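Local coordinates for nodulation fucosyltransferase NodZ (Bradyrhizobium sp., PDB 2HHC), which belongs to the NodZ family of glycosyltransferases, whose GT-B architecture pairs two Rossmann-like domains, at residues 32-37 against 118-123; 109-114 against 124-129; 204-209 against 234-239. One frame throughout, in Å; residues are numbered along the deposited sequence. Where two conformers were deposited one is given.

Interactions 1 and 2 lie side by side in the N-terminal half of the chain, their centres about 10 Å apart, and both reach the sheet that holds strands 35-39 and 125-128. Their chemistry differs: interaction 1 is polar and partly buried, an arginine held by a carboxylate and a backbone carbonyl at the end of the sheet; interaction 2 is a buried, apolar contact of a helix with that sheet. They touch where S121 meets I126 and L114 and where R34 meets N124 and I126. Interaction 3 belongs to the other sheet, about 44 Å or more away between centres, and combines a buried aromatic contact with charged side chains at the surface.

Interaction 1 of 3, residues 32-37 against 118-123; sequences TGRTLV and REDSEA
R34 stretches across to the loop 118-123 and lodges its guanidinium between the carboxylate of D120 and the carbonyl of A123. The ionic component is a salt bridge: NH2 of R34 lies 2.9 Å from OD1 of D120, along a nearly straight N-H...O line of 169°. CG of D120, anti to the backbone N (chi1 -175°), carries the carboxylate toward R34, and the side chains meet tip to tip with planes 83° apart. OD1 sits in the guanidinium plane, while NH2 reaches it on the syn side but out of the carboxylate plane. A weak bond of 3.5 Å from NE of R34 adds to the hold on OD1 of D120. OD2 of D120 forms a second salt bridge with R5, which probably offsets the repulsion between the two arginines.

R34 also bonds the backbone, gripping O of A123 end-on with NH1 and NH2, each at 2.9 Å and both with the oxygen in the guanidinium plane. The loop is turned here by an ST turn, in which OG of S121 accepts from N of A123 at 3.0 Å. Water 1 donates to O of T32 and OD2 of D120.

The main van der Waals contact is that of T32, whose CG2 methyl lies 3.2 Å from OD1 of D120; its OG1 bonds O of Y28 and also takes a weak bond from NE of R34 (3.1 Å).

G33 closes helix 15-32 with a Schellman motif; the contact ties the turn into strand 35-39 to the loop between helix 101-116 and strand 125-128, with R5 just before strand 6-10.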
loop_
_atom_site.group_PDB
_atom_site.type_symbol
_atom_site.label_atom_id
_atom_site.label_comp_id
_atom_site.label_asym_id
_atom_site.label_seq_id
_atom_site.Cartn_x
_atom_site.Cartn_y
_atom_site.Cartn_z
ATOM N N THR A 32 18.565 13.898 -0.107
ATOM C CA THR A 32 19.985 13.709 0.155
ATOM C C THR A 32 20.857 13.286 -1.035
ATOM O O THR A 32 22.046 12.999 -0.849
ATOM C CB THR A 32 20.258 12.767 1.332
ATOM O OG1 THR A 32 19.752 11.470 1.030
ATOM C CG2 THR A 32 19.623 13.268 2.640
ATOM N N GLY A 33 20.282 13.222 -2.235
ATOM C CA GLY A 33 21.045 12.917 -3.437
ATOM C C GLY A 33 21.497 11.482 -3.483
ATOM O O GLY A 33 22.633 11.199 -3.873
ATOM N N ARG A 34 20.599 10.579 -3.126
ATOM C CA ARG A 34 20.899 9.145 -3.145
ATOM C C ARG A 34 20.082 8.432 -4.206
ATOM O O ARG A 34 18.969 8.854 -4.566
ATOM C CB ARG A 34 20.619 8.529 -1.770
ATOM C CG ARG A 34 21.487 9.067 -0.639
ATOM C CD ARG A 34 20.946 8.603 0.708
ATOM N NE ARG A 34 21.707 9.184 1.813
ATOM C CZ ARG A 34 22.735 8.603 2.430
ATOM N NH1 ARG A 34 23.202 7.419 2.047
ATOM N NH2 ARG A 34 23.319 9.221 3.440
ATOM N N THR A 35 20.576 7.259 -4.594
ATOM C CA THR A 35 19.863 6.375 -5.484
ATOM C C THR A 35 18.905 5.543 -4.646
ATOM O O THR A 35 19.266 5.019 -3.609
ATOM C CB THR A 35 20.856 5.499 -6.249
ATOM O OG1 THR A 35 21.573 6.336 -7.139
ATOM C CG2 THR A 35 20.189 4.347 -7.054
ATOM N N LEU A 36 17.667 5.366 -5.133
ATOM C CA LEU A 36 16.650 4.536 -4.486
ATOM C C LEU A 36 16.606 3.133 -5.037
ATOM O O LEU A 36 16.576 2.921 -6.243
ATOM C CB LEU A 36 15.274 5.153 -4.666
ATOM C CG LEU A 36 14.090 4.437 -4.068
ATOM C CD1 LEU A 36 14.135 4.471 -2.517
ATOM C CD2 LEU A 36 12.824 5.119 -4.534
ATOM N N VAL A 37 16.722 2.172 -4.142
ATOM C CA VAL A 37 16.667 0.771 -4.492
ATOM C C VAL A 37 15.353 0.209 -3.920
ATOM O O VAL A 37 15.045 0.335 -2.718
ATOM C CB VAL A 37 17.826 0.013 -3.821
ATOM C CG1 VAL A 37 17.768 -1.451 -4.170
ATOM C CG2 VAL A 37 19.177 0.606 -4.184
ATOM N N ARG A 118 18.516 17.782 10.476
ATOM C CA ARG A 118 19.008 18.750 9.494
ATOM C C ARG A 118 20.043 18.144 8.554
ATOM O O ARG A 118 20.037 18.412 7.350
ATOM C CB ARG A 118 19.647 19.920 10.223
ATOM N N GLU A 119 20.935 17.349 9.122
ATOM C CA GLU A 119 22.114 16.862 8.424
ATOM C C GLU A 119 21.865 15.463 7.861
ATOM O O GLU A 119 21.247 14.616 8.504
ATOM C CB GLU A 119 23.319 16.836 9.366
ATOM N N ASP A 120 22.330 15.245 6.636
ATOM C CA ASP A 120 22.365 13.925 6.022
ATOM C C ASP A 120 23.201 12.966 6.854
ATOM O O ASP A 120 24.203 13.351 7.459
ATOM C CB ASP A 120 22.984 14.099 4.630
ATOM C CG ASP A 120 22.997 12.829 3.785
ATOM O OD1 ASP A 120 22.232 11.882 3.965
ATOM O OD2 ASP A 120 23.804 12.881 2.838
ATOM N N SER A 121 22.788 11.704 6.885
ATOM C CA SER A 121 23.609 10.684 7.484
ATOM C C SER A 121 24.948 10.564 6.745
ATOM O O SER A 121 24.999 10.647 5.527
ATOM C CB SER A 121 22.903 9.315 7.468
ATOM O OG SER A 121 23.738 8.323 7.994
ATOM N N GLU A 122 26.018 10.293 7.479
ATOM C CA GLU A 122 27.289 9.922 6.848
ATOM C C GLU A 122 27.287 8.510 6.239
ATOM O O GLU A 122 28.165 8.194 5.460
ATOM C CB GLU A 122 28.464 10.098 7.824
ATOM C CG GLU A 122 28.727 11.553 8.172
ATOM C CD GLU A 122 28.875 12.410 6.928
ATOM O OE1 GLU A 122 29.863 12.202 6.198
ATOM O OE2 GLU A 122 27.991 13.257 6.663
ATOM N N ALA A 123 26.347 7.636 6.607
ATOM C CA ALA A 123 26.266 6.325 6.009
ATOM C C ALA A 123 26.094 6.387 4.510
ATOM O O ALA A 123 25.369 7.242 3.992
ATOM C CB ALA A 123 25.123 5.528 6.633
HETATM O O HOH W 1 23.367 14.972 1.179
#

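Interaction 2 of 3, residues 109-114 against 124-129; sequences DELTEL and NTIVCD
L111 divides its isobutyl fork between two residues of strand 125-128. Its CD2 branch meets I126, the CD2-CG2 distance being 3.7 Å, and passes SG of C128 at 4.2 Å. The CD1 branch turns to the main chain instead, lying 4.0 Å from CA of C128. The L111 and I126 side chains run antiparallel alongside each other and touch through one methyl each.

L111 and L114 use different branches of I126. Its CG2, anti to the backbone N, faces L111, whereas the CG1 arm, beside that N (chi1 -50°), carries CD1 to L114; there CD2 of L114 stands 4.3 Å from CD1 of I126.

This is the helix-on-sheet layer of a beta-alpha-beta unit formed by strand 84-85, helix 101-116 and strand 125-128, the repeating element of Rossmann-like domains. The strands run parallel and adjacent in the sheet, and the helix segment crosses strand 125-128 at 130° between N-to-C directions, with axes 10.1 Å apart at closest approach.

The leucines reach the strand from different first torsions: CG of L111 lies beside the backbone N where its fork meets I126 and C128, while CG of L114 is anti to that N (chi1 179°) where CD2 meets CD1 of I126. F85 of strand 84-85 touches L111, L114 and I126, while Y28 of helix 15-32 packs against L114 and I126.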
loop_
_atom_site.group_PDB
_atom_site.type_symbol
_atom_site.label_atom_id
_atom_site.label_comp_id
_atom_site.label_asym_id
_atom_site.label_seq_id
_atom_site.Cartn_x
_atom_site.Cartn_y
_atom_site.Cartn_z
ATOM N N ASP A 109 11.997 4.003 14.405
ATOM C CA ASP A 109 12.183 5.221 15.182
ATOM C C ASP A 109 13.485 5.927 14.827
ATOM O O ASP A 109 13.522 7.156 14.750
ATOM C CB ASP A 109 12.170 4.910 16.644
ATOM C CG ASP A 109 10.812 4.437 17.132
ATOM O OD1 ASP A 109 9.815 4.589 16.395
ATOM O OD2 ASP A 109 10.767 3.931 18.272
ATOM N N GLU A 110 14.541 5.152 14.612
ATOM C CA GLU A 110 15.837 5.698 14.223
ATOM C C GLU A 110 15.738 6.376 12.866
ATOM O O GLU A 110 16.285 7.463 12.664
ATOM C CB GLU A 110 16.881 4.575 14.208
ATOM C CG GLU A 110 17.219 4.131 15.593
ATOM C CD GLU A 110 17.963 2.843 15.723
ATOM O OE1 GLU A 110 18.419 2.306 14.742
ATOM O OE2 GLU A 110 18.154 2.395 16.881
ATOM N N LEU A 111 15.028 5.763 11.941
ATOM C CA LEU A 111 14.857 6.350 10.605
ATOM C C LEU A 111 14.007 7.627 10.666
ATOM O O LEU A 111 14.281 8.601 9.984
ATOM C CB LEU A 111 14.211 5.333 9.677
ATOM C CG LEU A 111 15.116 4.164 9.242
ATOM C CD1 LEU A 111 14.254 3.064 8.679
ATOM C CD2 LEU A 111 16.161 4.640 8.201
ATOM N N THR A 112 12.990 7.607 11.522
ATOM C CA THR A 112 12.095 8.747 11.686
ATOM C C THR A 112 12.899 9.955 12.157
ATOM O O THR A 112 12.798 11.042 11.568
ATOM C CB THR A 112 10.965 8.391 12.666
ATOM O OG1 THR A 112 10.192 7.339 12.092
ATOM C CG2 THR A 112 10.038 9.566 12.875
ATOM N N GLU A 113 13.737 9.742 13.160
ATOM C CA GLU A 113 14.626 10.800 13.682
ATOM C C GLU A 113 15.571 11.251 12.564
ATOM O O GLU A 113 15.777 12.443 12.346
ATOM C CB GLU A 113 15.366 10.287 14.907
ATOM C CG GLU A 113 16.429 11.230 15.466
ATOM C CD GLU A 113 17.142 10.664 16.693
ATOM O OE1 GLU A 113 17.511 9.454 16.682
ATOM O OE2 GLU A 113 17.403 11.437 17.648
ATOM N N LEU A 114 16.141 10.329 11.813
ATOM C CA LEU A 114 17.057 10.715 10.752
ATOM C C LEU A 114 16.362 11.581 9.720
ATOM O O LEU A 114 16.913 12.586 9.272
ATOM C CB LEU A 114 17.669 9.488 10.080
ATOM C CG LEU A 114 18.604 9.856 8.942
ATOM C CD1 LEU A 114 19.814 10.636 9.490
ATOM C CD2 LEU A 114 19.005 8.579 8.211
ATOM N N ASN A 124 26.775 5.498 3.801
ATOM C CA ASN A 124 26.681 5.463 2.359
ATOM C C ASN A 124 25.418 4.772 1.855
ATOM O O ASN A 124 24.972 5.046 0.737
ATOM C CB ASN A 124 27.934 4.845 1.728
ATOM C CG ASN A 124 29.120 5.735 1.879
ATOM O OD1 ASN A 124 28.998 6.942 1.717
ATOM N ND2 ASN A 124 30.266 5.169 2.198
ATOM N N THR A 125 24.865 3.863 2.658
ATOM C CA THR A 125 23.600 3.167 2.347
ATOM C C THR A 125 22.683 3.222 3.548
ATOM O O THR A 125 23.068 2.784 4.645
ATOM C CB THR A 125 23.877 1.711 1.921
ATOM O OG1 THR A 125 24.639 1.693 0.711
ATOM C CG2 THR A 125 22.573 0.923 1.655
ATOM N N ILE A 126 21.475 3.763 3.349
ATOM C CA ILE A 126 20.400 3.737 4.358
ATOM C C ILE A 126 19.568 2.508 4.061
ATOM O O ILE A 126 19.024 2.399 2.952
ATOM C CB ILE A 126 19.521 4.985 4.268
ATOM C CG1 ILE A 126 20.367 6.280 4.249
ATOM C CG2 ILE A 126 18.485 5.004 5.377
ATOM C CD1 ILE A 126 21.318 6.475 5.311
ATOM N N VAL A 127 19.394 1.621 5.030
ATOM C CA VAL A 127 18.577 0.426 4.789
ATOM C C VAL A 127 17.269 0.623 5.523
ATOM O O VAL A 127 17.238 0.698 6.766
ATOM C CB VAL A 127 19.252 -0.884 5.284
ATOM C CG1 VAL A 127 18.339 -2.100 4.905
ATOM C CG2 VAL A 127 20.635 -0.991 4.729
ATOM N N CYS A 128 16.171 0.744 4.779
ATOM C CA CYS A 128 14.853 0.898 5.327
ATOM C C CYS A 128 14.126 -0.442 5.347
ATOM O O CYS A 128 13.746 -0.921 4.301
ATOM C CB CYS A 128 14.016 1.907 4.511
ATOM S SG CYS A 128 14.706 3.575 4.436
ATOM N N ASP A 129 14.006 -1.044 6.523
ATOM C CA ASP A 129 13.440 -2.387 6.651
ATOM C C ASP A 129 12.503 -2.453 7.884
ATOM O O ASP A 129 12.591 -3.299 8.764
ATOM C CB ASP A 129 14.572 -3.441 6.696
ATOM C CG ASP A 129 14.131 -4.819 6.370
ATOM O OD1 ASP A 129 12.918 -5.141 6.137
ATOM O OD2 ASP A 129 15.064 -5.675 6.306
#

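Interaction 3 of 3, residues 204-209 against 234-239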
loop_
_atom_site.group_PDB
_atom_site.type_symbol
_atom_site.label_atom_id
_atom_site.label_comp_id
_atom_site.label_asym_id
_atom_site.label_seq_id
_atom_site.Cartn_x
_atom_site.Cartn_y
_atom_site.Cartn_z
ATOM N N ALA A 204 -22.440 1.518 8.036
ATOM C CA ALA A 204 -21.607 2.365 7.175
ATOM C C ALA A 204 -22.170 2.400 5.765
ATOM O O ALA A 204 -22.209 3.468 5.144
ATOM C CB ALA A 204 -20.170 1.888 7.162
ATOM N N ILE A 205 -22.581 1.241 5.230
ATOM C CA ILE A 205 -23.146 1.210 3.885
ATOM C C ILE A 205 -24.443 2.008 3.798
ATOM O O ILE A 205 -24.641 2.766 2.864
ATOM C CB ILE A 205 -23.290 -0.246 3.370
ATOM C CG1 ILE A 205 -21.913 -0.918 3.194
ATOM C CG2 ILE A 205 -24.034 -0.295 2.033
ATOM C CD1 ILE A 205 -22.013 -2.399 2.974
ATOM N N ARG A 206 -25.320 1.863 4.791
ATOM C CA ARG A 206 -26.562 2.638 4.830
ATOM C C ARG A 206 -26.249 4.154 4.819
ATOM O O ARG A 206 -26.913 4.922 4.094
ATOM C CB ARG A 206 -27.426 2.217 6.028
ATOM C CG ARG A 206 -27.916 0.785 5.876
ATOM C CD ARG A 206 -28.735 0.228 7.022
ATOM N NE ARG A 206 -29.057 -1.182 6.715
ATOM C CZ ARG A 206 -28.823 -2.243 7.476
ATOM N NH1 ARG A 206 -28.382 -2.119 8.733
ATOM N NH2 ARG A 206 -29.113 -3.447 6.991
ATOM N N LYS A 207 -25.253 4.568 5.606
ATOM C CA LYS A 207 -24.848 5.978 5.682
ATOM C C LYS A 207 -24.371 6.464 4.341
ATOM O O LYS A 207 -24.788 7.536 3.866
ATOM C CB LYS A 207 -23.804 6.205 6.798
ATOM C CG LYS A 207 -23.161 7.633 6.836
ATOM C CD LYS A 207 -22.227 7.725 8.046
ATOM C CE LYS A 207 -21.481 9.064 8.153
ATOM N NZ LYS A 207 -22.359 10.181 8.547
ATOM N N ALA A 208 -23.524 5.678 3.702
ATOM C CA ALA A 208 -22.999 6.026 2.395
ATOM C C ALA A 208 -24.106 6.115 1.352
ATOM O O ALA A 208 -24.085 7.008 0.488
ATOM C CB ALA A 208 -21.963 4.985 1.950
ATOM N N LYS A 209 -25.059 5.191 1.412
ATOM C CA LYS A 209 -26.132 5.139 0.408
ATOM C C LYS A 209 -27.139 6.268 0.535
ATOM O O LYS A 209 -27.844 6.567 -0.442
ATOM C CB LYS A 209 -26.866 3.799 0.470
ATOM C CG LYS A 209 -26.150 2.677 -0.257
ATOM C CD LYS A 209 -26.933 1.367 -0.265
ATOM C CE LYS A 209 -28.064 1.492 -1.304
ATOM N NZ LYS A 209 -29.045 0.444 -1.111
ATOM N N GLY A 234 -26.315 -10.133 0.137
ATOM C CA GLY A 234 -27.703 -10.476 0.387
ATOM C C GLY A 234 -28.486 -9.418 1.149
ATOM O O GLY A 234 -29.677 -9.524 1.253
ATOM N N LEU A 235 -27.744 -8.387 1.624
ATOM C CA LEU A 235 -28.331 -7.307 2.444
ATOM C C LEU A 235 -28.534 -5.988 1.697
ATOM O O LEU A 235 -29.310 -5.121 2.194
ATOM C CB LEU A 235 -27.467 -7.053 3.703
ATOM C CG LEU A 235 -27.666 -8.163 4.754
ATOM C CD1 LEU A 235 -26.550 -8.191 5.755
ATOM C CD2 LEU A 235 -28.954 -8.014 5.465
ATOM N N PHE A 236 -27.920 -5.834 0.519
ATOM C CA PHE A 236 -27.987 -4.582 -0.264
ATOM C C PHE A 236 -28.109 -4.937 -1.695
ATOM O O PHE A 236 -27.595 -5.981 -2.113
ATOM C CB PHE A 236 -26.748 -3.720 -0.038
ATOM C CG PHE A 236 -26.599 -3.263 1.375
ATOM C CD1 PHE A 236 -27.260 -2.130 1.841
ATOM C CD2 PHE A 236 -25.855 -4.009 2.279
ATOM C CE1 PHE A 236 -27.124 -1.746 3.141
ATOM C CE2 PHE A 236 -25.733 -3.633 3.624
ATOM C CZ PHE A 236 -26.369 -2.492 4.056
ATOM N N PRO A 237 -28.774 -4.079 -2.478
ATOM C CA PRO A 237 -28.780 -4.300 -3.897
ATOM C C PRO A 237 -27.500 -3.817 -4.563
ATOM O O PRO A 237 -26.762 -2.949 -4.051
ATOM C CB PRO A 237 -29.974 -3.456 -4.363
ATOM C CG PRO A 237 -29.946 -2.295 -3.424
ATOM C CD PRO A 237 -29.473 -2.845 -2.094
ATOM N N ASP A 238 -27.236 -4.411 -5.710
ATOM C CA ASP A 238 -26.182 -3.919 -6.605
ATOM C C ASP A 238 -24.791 -4.001 -5.992
ATOM O O ASP A 238 -23.954 -3.170 -6.248
ATOM C CB ASP A 238 -26.508 -2.495 -7.138
ATOM C CG ASP A 238 -27.851 -2.429 -7.833
ATOM O OD1 ASP A 238 -28.040 -3.224 -8.788
ATOM O OD2 ASP A 238 -28.734 -1.668 -7.378
ATOM N N VAL A 239 -24.548 -5.061 -5.206
ATOM C CA VAL A 239 -23.217 -5.339 -4.693
ATOM C C VAL A 239 -22.457 -6.233 -5.667
ATOM O O VAL A 239 -23.004 -7.241 -6.187
ATOM C CB VAL A 239 -23.294 -6.021 -3.301
ATOM C CG1 VAL A 239 -21.895 -6.358 -2.798
ATOM C CG2 VAL A 239 -23.988 -5.118 -2.295
HETATM O O HOH W 2 -30.457 -4.766 4.722
#
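In the second Rossmann-like domain, consecutive beta-alpha-beta units run from strand 170-176 through helix 192-209 to strand 217-223, and on through helix 226-235 to strand 239-240; I205 and F236 meet where the last turn of the first helix faces the chain leaving the second. The F236 ring is the main body of the contact. CG2 of I205 lies over its centre, 3.6 Å from the centroid and 12° off the ring normal, a CH-pi interaction. In I205, CG2 stands anti to the backbone N, the branch that reaches the ring face, while CD1 lies on the same face, out toward the rim, 4.0 Å from CE2 of F236. I205 also touches V174 and I281 of the sheet.

R206 comes at the ring differently. Its CG lies at the ring edge, in plane, 3.8 Å from CE1 of F236, and its extended chain runs past the CE1-CZ rim, the two side chains crossing at about a right angle. The guanidinium plane is inclined 37° to the ring, with NE of R206 4.0 Å from CZ of F236, an oblique approach rather than a stack.

K209 lies a turn beyond I205. In the conformer given, its CD is 4.1 Å from CD1 of F236, and its chain, bent at chi3, meets P237 tip to tip; both contacts rest on one of two conformers and are therefore doubtful. Beneath this part of the helix, A208 packs on I172, T279 and I281.

At the exposed margin a single water bridges the segments, accepting from NH2 of R206 at 2.9 Å and donating to O of L235 at 2.8 Å.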